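Local coordinates for vaginolysin (Gardnerella vaginalis, PDB 5IMY), which is a secreted pore-forming toxin of the cholesterol-dependent cytolysin family that probably binds membrane cholesterol and lyses host cells, at residues S55-N59 with G60-V64; P465-R468 with Q469-I472; D231-A234 with P235-P239. All blocks are in the same frame, centred on the assembly; numbering follows the deposited sequence.

Interaction 1 of 3, residues S55-N59 with G60-V64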
ATOM      1  N   SER A  55       4.776  11.775  -8.005  1.00 42.22           N
ATOM      2  CA  SER A  55       3.523  11.821  -8.743  1.00 43.29           C
ATOM      3  C   SER A  55       3.489  13.045  -9.646  1.00 40.28           C
ATOM      4  O   SER A  55       4.227  14.013  -9.449  1.00 37.88           O
ATOM      5  CB  SER A  55       2.322  11.842  -7.789  1.00 44.08           C
ATOM      6  OG  SER A  55       2.389  12.956  -6.915  1.00 41.68           O
ATOM      7  N   PHE A  56       2.619  12.974 -10.653  1.00 42.50           N
ATOM      8  CA  PHE A  56       2.312  14.103 -11.521  1.00 49.74           C
ATOM      9  C   PHE A  56       0.882  13.931 -12.021  1.00 55.02           C
ATOM     10  O   PHE A  56       0.225  12.922 -11.743  1.00 48.90           O
ATOM     11  CB  PHE A  56       3.320  14.213 -12.669  1.00 52.72           C
ATOM     12  CG  PHE A  56       3.615  12.908 -13.347  1.00 50.80           C
ATOM     13  CD1 PHE A  56       2.884  12.504 -14.450  1.00 53.21           C
ATOM     14  CD2 PHE A  56       4.629  12.086 -12.882  1.00 48.99           C
ATOM     15  CE1 PHE A  56       3.157  11.304 -15.078  1.00 50.67           C
ATOM     16  CE2 PHE A  56       4.905  10.884 -13.503  1.00 52.40           C
ATOM     17  CZ  PHE A  56       4.168  10.492 -14.603  1.00 51.98           C
ATOM     18  N   ASN A  57       0.393  14.929 -12.771  1.00 60.28           N
ATOM     19  CA  ASN A  57      -1.028  15.030 -13.120  1.00 65.28           C
ATOM     20  C   ASN A  57      -1.187  15.358 -14.608  1.00 78.12           C
ATOM     21  O   ASN A  57      -1.600  16.460 -14.969  1.00 91.18           O
ATOM     22  CB  ASN A  57      -1.719  16.090 -12.256  1.00 58.86           C
ATOM     23  CG  ASN A  57      -2.343  15.512 -11.006  1.00 53.56           C
ATOM     24  OD1 ASN A  57      -3.000  14.474 -11.048  1.00 56.45           O
ATOM     25  ND2 ASN A  57      -2.152  16.193  -9.882  1.00 51.68           N
ATOM     26  N   LYS A  58      -0.885  14.392 -15.476  1.00 83.20           N
ATOM     27  CA  LYS A  58      -1.164  14.569 -16.897  1.00 90.71           C
ATOM     28  C   LYS A  58      -2.650  14.844 -17.089  1.00 92.71           C
ATOM     29  O   LYS A  58      -3.488  13.989 -16.789  1.00 92.55           O
ATOM     30  CB  LYS A  58      -0.727  13.331 -17.687  1.00 79.29           C
ATOM     31  CG  LYS A  58      -1.053  13.347 -19.194  1.00 85.79           C
ATOM     32  CD  LYS A  58      -0.945  14.740 -19.830  1.00 91.51           C
ATOM     33  CE  LYS A  58      -1.192  14.706 -21.333  1.00 88.14           C
ATOM     34  NZ  LYS A  58      -1.252  16.079 -21.921  1.00 67.21           N
ATOM     35  N   ASN A  59      -2.964  16.031 -17.622  1.00 95.24           N
ATOM     36  CA  ASN A  59      -4.322  16.568 -17.695  1.00103.38           C
ATOM     37  C   ASN A  59      -5.189  16.007 -16.571  1.00107.63           C
ATOM     38  O   ASN A  59      -5.222  16.576 -15.475  1.00102.48           O
ATOM     39  CB  ASN A  59      -4.953  16.329 -19.082  1.00110.37           C
ATOM     40  CG  ASN A  59      -4.813  14.895 -19.587  1.00110.95           C
ATOM     41  OD1 ASN A  59      -3.851  14.201 -19.289  1.00 99.13           O
ATOM     42  ND2 ASN A  59      -5.783  14.462 -20.384  1.00112.44           N
ATOM     43  N   GLY A  60      -5.894  14.906 -16.816  1.00116.46           N
ATOM     44  CA  GLY A  60      -6.545  14.190 -15.737  1.00100.06           C
ATOM     45  C   GLY A  60      -5.564  13.239 -15.086  1.00 98.99           C
ATOM     46  O   GLY A  60      -4.690  13.670 -14.329  1.00 94.49           O
ATOM     47  N   GLU A  61      -5.709  11.945 -15.386  1.00 89.70           N
ATOM     48  CA  GLU A  61      -4.742  10.899 -15.061  1.00 74.77           C
ATOM     49  C   GLU A  61      -3.760  11.283 -13.956  1.00 67.47           C
ATOM     50  O   GLU A  61      -2.807  12.030 -14.199  1.00 64.76           O
ATOM     51  CB  GLU A  61      -3.961  10.514 -16.321  1.00 68.94           C
ATOM     52  CG  GLU A  61      -3.653   9.033 -16.428  1.00 66.97           C
ATOM     53  CD  GLU A  61      -2.721   8.713 -17.580  1.00 69.76           C
ATOM     54  OE1 GLU A  61      -2.052   9.641 -18.081  1.00 70.18           O
ATOM     55  OE2 GLU A  61      -2.660   7.533 -17.985  1.00 63.38           O
ATOM     56  N   PHE A  62      -3.981  10.778 -12.745  1.00 59.14           N
ATOM     57  CA  PHE A  62      -3.058  10.984 -11.633  1.00 59.59           C
ATOM     58  C   PHE A  62      -2.092   9.808 -11.588  1.00 54.26           C
ATOM     59  O   PHE A  62      -2.482   8.693 -11.230  1.00 58.22           O
ATOM     60  CB  PHE A  62      -3.818  11.125 -10.317  1.00 52.07           C
ATOM     61  CG  PHE A  62      -2.928  11.323  -9.121  1.00 48.20           C
ATOM     62  CD1 PHE A  62      -2.124  12.445  -9.020  1.00 46.83           C
ATOM     63  CD2 PHE A  62      -2.904  10.395  -8.096  1.00 41.38           C
ATOM     64  CE1 PHE A  62      -1.308  12.632  -7.926  1.00 41.94           C
ATOM     65  CE2 PHE A  62      -2.090  10.578  -6.996  1.00 41.92           C
ATOM     66  CZ  PHE A  62      -1.290  11.700  -6.911  1.00 41.56           C
ATOM     67  N   VAL A  63      -0.833  10.058 -11.938  1.00 55.20           N
ATOM     68  CA  VAL A  63       0.168   9.008 -12.104  1.00 49.82           C
ATOM     69  C   VAL A  63       1.072   8.983 -10.879  1.00 42.01           C
ATOM     70  O   VAL A  63       1.596  10.023 -10.462  1.00 41.49           O
ATOM     71  CB  VAL A  63       0.994   9.231 -13.382  1.00 53.75           C
ATOM     72  CG1 VAL A  63       1.972   8.080 -13.605  1.00 53.08           C
ATOM     73  CG2 VAL A  63       0.077   9.401 -14.589  1.00 57.93           C
ATOM     74  N   VAL A  64       1.258   7.794 -10.307  1.00 47.29           N
ATOM     75  CA  VAL A  64       2.218   7.562  -9.233  1.00 41.32           C
ATOM     76  C   VAL A  64       3.304   6.637  -9.763  1.00 48.30           C
ATOM     77  O   VAL A  64       3.003   5.620 -10.400  1.00 44.88           O
ATOM     78  CB  VAL A  64       1.547   6.953  -7.988  1.00 45.42           C
ATOM     79  CG1 VAL A  64       2.598   6.435  -6.997  1.00 41.91           C
ATOM     80  CG2 VAL A  64       0.649   7.975  -7.312  1.00 52.75           C
TER
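Phe-56 and Val-63 form the tight end of a β hairpin, clasped by a reciprocal pair of backbone hydrogen bonds: Phe-56 N donates to Val-63 O and Val-63 N to Phe-56 O, each over 3.1 Å and fairly straight. On the sheet face carrying these two side chains, CG of Phe-56 is wedged between its own backbone N and carbonyl carbon (chi1 46°), which turns the ring across the partner strand. Val-63 CB then sits over a ring face, 3.9 Å from the Phe-56 centroid and 28° off its normal, in a CH-pi contact. Beside it, the methyl CG1 of Val-63 meets the Phe-56 rim atom CZ at 3.4 Å. The reverse face carries Ser-55, Asn-57 and Phe-62. Here Ser-55 CB approaches the Phe-62 ring obliquely, 3.7 Å from CE1, while Asn-57 OD1 lies at the ring edge, 3.0 Å from Phe-62 CD1, with amide and ring planes 38° apart. A second subunit packs against the face of Ser-55 and Phe-62, its Phe-51 N hydrogen-bonded to Ser-55 OG.

Toward the turn the contact slackens. Lys-58 and Glu-61 do not pair their charges: Glu-61 OE1 merely brushes the aliphatic root of the lysine, 3.9 Å from Lys-58 CB, and the bent lysine chain leads away. Asn-59, exposed and poorly ordered, marks the solvent end, and the turn there, with Gly-60, is modelled less surely.

Strand 62-76 is thus paired on one edge with strand 51-57 and on the other with the long strand 363-389, where Phe-62 and Val-64 bond through their backbones to Tyr-377 and Ser-375, and the Phe-62 and Tyr-377 rings meet.

Interaction 2 of 3, residues P465-R468 with Q469-I472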
ATOM      1  N   PRO A 465     -20.283   1.501 -11.707  1.00 69.86           N
ATOM      2  CA  PRO A 465     -18.895   1.803 -12.072  1.00 67.75           C
ATOM      3  C   PRO A 465     -18.638   3.298 -12.176  1.00 68.44           C
ATOM      4  O   PRO A 465     -19.555   4.113 -12.290  1.00 65.29           O
ATOM      5  CB  PRO A 465     -18.732   1.118 -13.435  1.00 71.79           C
ATOM      6  CG  PRO A 465     -20.115   1.038 -13.983  1.00 73.91           C
ATOM      7  CD  PRO A 465     -21.002   0.818 -12.797  1.00 72.59           C
ATOM      8  N   LEU A 466     -17.354   3.651 -12.138  1.00 66.95           N
ATOM      9  CA  LEU A 466     -16.914   5.028 -12.317  1.00 64.70           C
ATOM     10  C   LEU A 466     -16.528   5.220 -13.777  1.00 65.04           C
ATOM     11  O   LEU A 466     -15.534   4.654 -14.243  1.00 61.61           O
ATOM     12  CB  LEU A 466     -15.741   5.366 -11.401  1.00 52.99           C
ATOM     13  CG  LEU A 466     -15.764   6.816 -10.916  1.00 60.24           C
ATOM     14  CD1 LEU A 466     -15.923   6.819  -9.424  1.00 59.94           C
ATOM     15  CD2 LEU A 466     -14.521   7.588 -11.333  1.00 62.34           C
ATOM     16  N   VAL A 467     -17.312   6.016 -14.489  1.00 64.78           N
ATOM     17  CA  VAL A 467     -17.052   6.316 -15.878  1.00 66.10           C
ATOM     18  C   VAL A 467     -16.459   7.716 -15.975  1.00 65.99           C
ATOM     19  O   VAL A 467     -16.352   8.442 -14.991  1.00 65.29           O
ATOM     20  CB  VAL A 467     -18.328   6.187 -16.744  1.00 68.34           C
ATOM     21  CG1 VAL A 467     -18.800   4.744 -16.783  1.00 61.94           C
ATOM     22  CG2 VAL A 467     -19.430   7.102 -16.220  1.00 57.46           C
ATOM     23  N   ARG A 468     -16.057   8.100 -17.187  1.00 65.65           N
ATOM     24  CA  ARG A 468     -15.553   9.450 -17.409  1.00 65.42           C
ATOM     25  C   ARG A 468     -16.645  10.488 -17.196  1.00 72.46           C
ATOM     26  O   ARG A 468     -16.365  11.586 -16.705  1.00 73.87           O
ATOM     27  CB  ARG A 468     -14.955   9.548 -18.817  1.00 86.70           C
ATOM     28  CG  ARG A 468     -15.380  10.752 -19.662  1.00 90.00           C
ATOM     29  CD  ARG A 468     -14.722  12.046 -19.199  1.00 93.77           C
ATOM     30  NE  ARG A 468     -14.067  12.732 -20.310  1.00109.85           N
ATOM     31  CZ  ARG A 468     -13.708  14.012 -20.301  1.00102.88           C
ATOM     32  NH1 ARG A 468     -13.947  14.770 -19.238  1.00 83.49           N
ATOM     33  NH2 ARG A 468     -13.115  14.539 -21.364  1.00109.55           N
ATOM     34  N   GLN A 469     -17.887  10.161 -17.548  1.00 75.54           N
ATOM     35  CA  GLN A 469     -18.993  11.101 -17.432  1.00 71.07           C
ATOM     36  C   GLN A 469     -20.277  10.339 -17.147  1.00 66.01           C
ATOM     37  O   GLN A 469     -20.604   9.379 -17.851  1.00 61.98           O
ATOM     38  CB  GLN A 469     -19.150  11.931 -18.711  1.00 75.95           C
ATOM     39  CG  GLN A 469     -20.351  12.876 -18.716  1.00 73.23           C
ATOM     40  CD  GLN A 469     -20.128  14.115 -17.872  1.00 72.78           C
ATOM     41  OE1 GLN A 469     -20.644  14.225 -16.758  1.00 64.05           O
ATOM     42  NE2 GLN A 469     -19.361  15.059 -18.402  1.00 69.77           N
ATOM     43  N   ARG A 470     -20.997  10.779 -16.120  1.00 67.85           N
ATOM     44  CA  ARG A 470     -22.316  10.262 -15.786  1.00 63.39           C
ATOM     45  C   ARG A 470     -23.230  11.448 -15.531  1.00 56.56           C
ATOM     46  O   ARG A 470     -22.895  12.332 -14.737  1.00 53.14           O
ATOM     47  CB  ARG A 470     -22.254   9.343 -14.558  1.00 52.69           C
ATOM     48  CG  ARG A 470     -23.604   9.024 -13.902  1.00 57.81           C
ATOM     49  CD  ARG A 470     -23.949   7.548 -13.987  1.00 56.70           C
ATOM     50  NE  ARG A 470     -22.837   6.690 -13.588  1.00 58.56           N
ATOM     51  CZ  ARG A 470     -22.766   5.388 -13.845  1.00 59.21           C
ATOM     52  NH1 ARG A 470     -23.746   4.780 -14.503  1.00 59.52           N
ATOM     53  NH2 ARG A 470     -21.712   4.691 -13.443  1.00 62.23           N
ATOM     54  N   THR A 471     -24.372  11.474 -16.211  1.00 61.58           N
ATOM     55  CA  THR A 471     -25.354  12.534 -16.031  1.00 59.36           C
ATOM     56  C   THR A 471     -26.728  11.910 -15.841  1.00 60.47           C
ATOM     57  O   THR A 471     -27.143  11.055 -16.631  1.00 57.78           O
ATOM     58  CB  THR A 471     -25.364  13.512 -17.215  1.00 64.61           C
ATOM     59  OG1 THR A 471     -26.563  14.298 -17.180  1.00 71.62           O
ATOM     60  CG2 THR A 471     -25.280  12.782 -18.536  1.00 65.99           C
ATOM     61  N   ILE A 472     -27.422  12.338 -14.790  1.00 67.38           N
ATOM     62  CA  ILE A 472     -28.715  11.786 -14.403  1.00 70.37           C
ATOM     63  C   ILE A 472     -29.722  12.925 -14.453  1.00 67.03           C
ATOM     64  O   ILE A 472     -29.687  13.831 -13.609  1.00 63.82           O
ATOM     65  CB  ILE A 472     -28.671  11.147 -13.008  1.00 68.81           C
ATOM     66  CG1 ILE A 472     -27.483  10.184 -12.903  1.00 61.58           C
ATOM     67  CG2 ILE A 472     -29.982  10.421 -12.714  1.00 60.73           C
ATOM     68  CD1 ILE A 472     -27.275   9.607 -11.520  1.00 58.83           C
TER
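Arg-470 reaches back along the chain to Pro-465, its bent side chain passing beside the CG2 methyl of Val-467. At its root, Arg-470 CB packs against Val-467 CG2, 4.0 Å away. CG leaves anti to the backbone N (chi1 165°), and bends at the next two torsions carry the chain round to the guanidinium, one face of which lies under that same CG2. CZ stands 3.8 Å from Pro-465 O, which meets the guanidinium at its edge, near its plane. At 2.5 Å Arg-470 NH2 is uncomfortably close to Pro-465 O, and with an N-H...O angle of only 119° the hydrogen bond is weak and its details doubtful; the CG-CD edge of the proline ring lies some 4.0 Å from the same nitrogen, Arg-470 NH2. At the other terminal nitrogen, NH1 forms a long, weak ion pair with Glu-485 of strand 480-485. Backbone hydrogen bonds join Arg-468 and Arg-470 to Tyr-381 of strand 363-389. The segment leads from strand 460-464 in the four-stranded sheet to strand 469-475 in the mixed sheet, a short sheet-to-sheet crossover, as expected of the C-terminal β-sandwich of the cholesterol-dependent cytolysins.

Interaction 3 of 3, residues D231-A234 with P235-P239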
ATOM      1  N   ASP A 231      39.408 -40.981 -20.239  1.00 42.94           N
ATOM      2  CA  ASP A 231      38.879 -40.944 -21.595  1.00 57.47           C
ATOM      3  C   ASP A 231      37.852 -39.816 -21.648  1.00 59.52           C
ATOM      4  O   ASP A 231      37.393 -39.338 -20.611  1.00 66.65           O
ATOM      5  CB  ASP A 231      38.273 -42.284 -22.013  1.00 68.23           C
ATOM      6  CG  ASP A 231      36.756 -42.255 -22.073  1.00 62.94           C
ATOM      7  OD1 ASP A 231      36.209 -41.583 -22.974  1.00 55.36           O
ATOM      8  OD2 ASP A 231      36.111 -42.911 -21.228  1.00 59.63           O
ATOM      9  N   PHE A 232      37.439 -39.445 -22.854  1.00 49.20           N
ATOM     10  CA  PHE A 232      37.337 -38.046 -23.257  1.00 54.50           C
ATOM     11  C   PHE A 232      38.712 -37.716 -23.811  1.00 50.51           C
ATOM     12  O   PHE A 232      38.839 -37.097 -24.869  1.00 54.57           O
ATOM     13  CB  PHE A 232      37.000 -37.060 -22.127  1.00 49.53           C
ATOM     14  CG  PHE A 232      35.528 -36.805 -21.929  1.00 46.38           C
ATOM     15  CD1 PHE A 232      34.764 -36.229 -22.929  1.00 55.99           C
ATOM     16  CD2 PHE A 232      34.926 -37.082 -20.710  1.00 42.41           C
ATOM     17  CE1 PHE A 232      33.415 -35.971 -22.734  1.00 48.22           C
ATOM     18  CE2 PHE A 232      33.582 -36.824 -20.509  1.00 47.96           C
ATOM     19  CZ  PHE A 232      32.828 -36.267 -21.520  1.00 42.92           C
ATOM     20  N   PHE A 233      39.735 -38.167 -23.088  1.00 53.55           N
ATOM     21  CA  PHE A 233      41.131 -37.933 -23.396  1.00 56.18           C
ATOM     22  C   PHE A 233      41.783 -39.187 -23.970  1.00 50.92           C
ATOM     23  O   PHE A 233      41.208 -40.277 -23.987  1.00 47.68           O
ATOM     24  CB  PHE A 233      41.878 -37.501 -22.132  1.00 52.16           C
ATOM     25  CG  PHE A 233      41.138 -36.509 -21.285  1.00 50.53           C
ATOM     26  CD1 PHE A 233      41.252 -35.156 -21.533  1.00 43.76           C
ATOM     27  CD2 PHE A 233      40.347 -36.932 -20.226  1.00 52.01           C
ATOM     28  CE1 PHE A 233      40.586 -34.236 -20.754  1.00 34.55           C
ATOM     29  CE2 PHE A 233      39.676 -36.015 -19.442  1.00 46.72           C
ATOM     30  CZ  PHE A 233      39.797 -34.666 -19.704  1.00 40.39           C
ATOM     31  N   ALA A 234      43.031 -39.026 -24.413  1.00 61.95           N
ATOM     32  CA  ALA A 234      43.808 -40.104 -25.021  1.00 62.05           C
ATOM     33  C   ALA A 234      44.106 -41.207 -24.006  1.00 63.47           C
ATOM     34  O   ALA A 234      43.812 -41.047 -22.811  1.00 61.67           O
ATOM     35  CB  ALA A 234      45.112 -39.550 -25.597  1.00 65.36           C
ATOM     36  N   PRO A 235      44.667 -42.339 -24.439  1.00 67.89           N
ATOM     37  CA  PRO A 235      44.949 -43.438 -23.501  1.00 74.83           C
ATOM     38  C   PRO A 235      45.968 -43.159 -22.398  1.00 82.72           C
ATOM     39  O   PRO A 235      45.682 -43.447 -21.232  1.00 87.36           O
ATOM     40  CB  PRO A 235      45.434 -44.553 -24.438  1.00 74.83           C
ATOM     41  CG  PRO A 235      44.653 -44.315 -25.685  1.00 68.36           C
ATOM     42  CD  PRO A 235      44.629 -42.815 -25.831  1.00 64.97           C
ATOM     43  N   CYS A 236      47.152 -42.629 -22.724  1.00 72.65           N
ATOM     44  CA  CYS A 236      48.231 -42.468 -21.734  1.00 77.09           C
ATOM     45  C   CYS A 236      48.350 -40.996 -21.341  1.00 75.66           C
ATOM     46  O   CYS A 236      49.343 -40.318 -21.604  1.00 72.84           O
ATOM     47  CB  CYS A 236      49.546 -43.019 -22.280  1.00 85.27           C
ATOM     48  SG  CYS A 236      49.459 -44.763 -22.829  1.00 88.98           S
ATOM     49  N   THR A 237      47.305 -40.520 -20.653  1.00 80.53           N
ATOM     50  CA  THR A 237      47.059 -39.085 -20.527  1.00 77.56           C
ATOM     51  C   THR A 237      47.674 -38.431 -19.299  1.00 71.20           C
ATOM     52  O   THR A 237      47.877 -37.213 -19.322  1.00 77.48           O
ATOM     53  CB  THR A 237      45.562 -38.801 -20.507  1.00 76.05           C
ATOM     54  OG1 THR A 237      44.851 -39.902 -19.902  1.00 85.94           O
ATOM     55  CG2 THR A 237      45.075 -38.566 -21.897  1.00 58.57           C
ATOM     56  N   THR A 238      47.956 -39.191 -18.239  1.00 71.56           N
ATOM     57  CA  THR A 238      48.480 -38.706 -16.959  1.00 72.04           C
ATOM     58  C   THR A 238      47.700 -37.503 -16.424  1.00 69.48           C
ATOM     59  O   THR A 238      47.496 -36.518 -17.142  1.00 70.26           O
ATOM     60  CB  THR A 238      49.980 -38.364 -17.057  1.00 75.17           C
ATOM     61  OG1 THR A 238      50.430 -37.849 -15.799  1.00 74.75           O
ATOM     62  CG2 THR A 238      50.302 -37.335 -18.147  1.00 71.72           C
ATOM     63  N   PRO A 239      47.266 -37.533 -15.159  1.00 59.96           N
ATOM     64  CA  PRO A 239      46.481 -36.402 -14.638  1.00 55.53           C
ATOM     65  C   PRO A 239      47.267 -35.106 -14.559  1.00 56.47           C
ATOM     66  O   PRO A 239      46.661 -34.028 -14.613  1.00 58.19           O
ATOM     67  CB  PRO A 239      46.049 -36.886 -13.247  1.00 52.42           C
ATOM     68  CG  PRO A 239      47.077 -37.884 -12.860  1.00 54.54           C
ATOM     69  CD  PRO A 239      47.486 -38.567 -14.131  1.00 58.96           C
TER
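The ring of Phe-233 has Phe-232 CB over one face, shifted toward the rim, and on the side of the following turn it is met by Thr-237, whose methyl CG2 comes in obliquely, neither squarely over a face nor at the edge. Of the phenylalanine's side-chain atoms CB comes nearest, 3.4 Å from Thr-237 CG2. A chi1 of -43° sets Phe-233 CG trans to the carbonyl carbon and swings the ring off the turn, where it is buried against Leu-25 and Leu-29 of helix 22-30, while Ala-111 adds a further contact from a loop. Thr-237 also leans on Leu-25, which ties both residues to the same helix.

Between them the chain folds through a tight bend in the loop that joins strand 208-223 to helix 240-243. Ala-234 O points into this bend, where Thr-237 OG1 gives it a weak hydrogen bond of 3.3 Å. A second weak bond, from Thr-237 N to Pro-235 O at 3.4 Å, spans Cys-236 in the manner of an inverse γ turn.

On the outer side of the bend, Pro-235 CD abuts Ala-234 CB at 3.3 Å, an apolar contact between neighbours joined by a trans peptide. The CA-CB bond of exposed Cys-236 points away from 231-234, and SG forms a disulfide with Cys-18, clamping the N-terminal end of the modelled chain to the loop.

Overall arrangement
Interactions 1 and 2 reach the same mixed sheet through strand 363-389, yet do not touch; their centres lie 20 Å apart, on the same side of the chain's centre. Interaction 3 is far off on the other side, about 70 Å from interaction 1 and 81 Å from interaction 2, centre to centre. Partly buried, interaction 1 rests on regular strand pairing and aromatic packing, and it alone of the three borders another subunit. The other two are surface contacts, one where a loop enters a strand and one wholly in loop, whose bonds across the segments are weak ones to carbonyl oxygens: from a charged arginine in 465-472, from a threonine hydroxyl in 231-239, with a disulfide added.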